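Local coordinates for TRAP dicarboxylate transporter, DctP subunit (Sulfurospirillum deleyianum, PDB 4OVS), which probably captures succinate or related dicarboxylates in the periplasm and delivers them to a TRAP-type membrane transporter, at residues 207-211 against 212-216. Numbering follows the deposited sequence.
Sequences AENPL and SNFYT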
# COMPACT_ATOMS: atom_id res chain seq x y z
N ALA A 207 -2.74 -14.63 -0.78
CA ALA A 207 -2.81 -13.19 -0.80
C ALA A 207 -1.67 -12.62 -1.66
O ALA A 207 -0.83 -13.36 -2.16
CB ALA A 207 -2.73 -12.64 0.64
N GLU A 208 -1.65 -11.30 -1.83
CA GLU A 208 -0.55 -10.60 -2.48
C GLU A 208 -0.10 -9.49 -1.55
O GLU A 208 -0.92 -8.74 -1.04
CB GLU A 208 -1.01 -10.03 -3.81
CG GLU A 208 -2.30 -9.22 -3.73
CD GLU A 208 -2.54 -8.30 -4.99
OE1 GLU A 208 -1.99 -8.56 -6.08
OE2 GLU A 208 -3.28 -7.31 -4.87
N ASN A 209 1.20 -9.42 -1.29
CA ASN A 209 1.75 -8.44 -0.37
C ASN A 209 3.15 -8.01 -0.74
O ASN A 209 3.90 -8.77 -1.34
CB ASN A 209 1.84 -8.98 1.05
CG ASN A 209 0.50 -9.34 1.62
OD1 ASN A 209 0.07 -10.48 1.52
ND2 ASN A 209 -0.20 -8.38 2.15
N PRO A 210 3.51 -6.78 -0.36
CA PRO A 210 4.91 -6.42 -0.38
C PRO A 210 5.60 -7.16 0.77
O PRO A 210 4.92 -7.58 1.68
CB PRO A 210 4.87 -4.91 -0.17
CG PRO A 210 3.61 -4.66 0.52
CD PRO A 210 2.65 -5.68 0.10
N LEU A 211 6.91 -7.36 0.69
CA LEU A 211 7.64 -8.17 1.69
C LEU A 211 7.54 -7.56 3.07
O LEU A 211 7.56 -8.27 4.08
CB LEU A 211 9.12 -8.35 1.29
CG LEU A 211 9.36 -9.18 0.04
CD1 LEU A 211 10.86 -9.46 -0.14
CD2 LEU A 211 8.58 -10.49 0.11
N SER A 212 7.38 -6.24 3.10
CA SER A 212 7.29 -5.50 4.35
C SER A 212 6.10 -5.99 5.19
O SER A 212 6.23 -6.38 6.35
CB SER A 212 7.11 -4.00 3.99
OG SER A 212 5.88 -3.79 3.23
N ASN A 213 4.92 -5.99 4.60
CA ASN A 213 3.73 -6.48 5.30
C ASN A 213 3.73 -8.00 5.51
O ASN A 213 3.27 -8.49 6.54
CB ASN A 213 2.48 -6.07 4.54
CG ASN A 213 2.20 -4.59 4.63
OD1 ASN A 213 2.68 -3.88 5.53
ND2 ASN A 213 1.39 -4.10 3.72
N PHE A 214 4.25 -8.74 4.54
CA PHE A 214 4.30 -10.19 4.60
C PHE A 214 4.99 -10.67 5.87
O PHE A 214 4.50 -11.55 6.53
CB PHE A 214 4.99 -10.75 3.36
CG PHE A 214 4.88 -12.23 3.20
CD1 PHE A 214 3.70 -12.81 2.79
CD2 PHE A 214 5.98 -13.04 3.42
CE1 PHE A 214 3.58 -14.20 2.65
CE2 PHE A 214 5.89 -14.44 3.29
CZ PHE A 214 4.69 -15.01 2.89
N TYR A 215 6.11 -10.06 6.24
CA TYR A 215 6.84 -10.53 7.42
C TYR A 215 6.39 -9.89 8.73
O TYR A 215 6.19 -10.57 9.72
CB TYR A 215 8.36 -10.35 7.22
CG TYR A 215 9.21 -10.85 8.35
CD1 TYR A 215 9.61 -12.16 8.40
CD2 TYR A 215 9.61 -10.00 9.36
CE1 TYR A 215 10.40 -12.64 9.46
CE2 TYR A 215 10.41 -10.47 10.42
CZ TYR A 215 10.80 -11.78 10.44
OH TYR A 215 11.57 -12.25 11.46
N THR A 216 6.24 -8.59 8.75
CA THR A 216 5.85 -7.86 9.95
C THR A 216 4.48 -8.21 10.48
O THR A 216 4.26 -8.08 11.68
CB THR A 216 5.90 -6.35 9.78
OG1 THR A 216 4.98 -5.93 8.76
CG2 THR A 216 7.34 -5.92 9.42
O HOH W 1 -0.11 -5.60 1.87
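From Pro210 at the N-cap, the chain turns out of strand 206-209 into helix 211-216: Phe214 N donates to Pro210 O at 3.2 Å, with the donor in the carbonyl plane, and Tyr215 N reaches Leu211 O at the same length, tilted 29° from that plane. The proline ring lies under the first helical turn, where its CG meets Ser212 OG at 3.6 Å and Asn213 ND2 at 3.9 Å. With OG set between backbone N and carbonyl carbon (chi1 61°), the serine hydroxyl lies above the plane of this ring, beyond its CB-CG edge, with Asn213 ND2 on the same side. Asn209 and Asn213 are joined through one water, which accepts from the ND2 of each at 2.8 Å, while Asn209 OD1 sits at the edge of the Phe214 ring, near its plane. Ser212 O takes two bonds from Thr216, from OG1 at 2.8 Å and from the backbone N, on opposite faces of its plane. Asn213, whose side chain lies near that of Tyr236, also donates from ND2 to a bound succinate, and Asn209 lies near Arg169. This strand-to-helix turn, backed by helix 253-289, forms part of the succinate-binding cleft of a TRAP solute-binding protein.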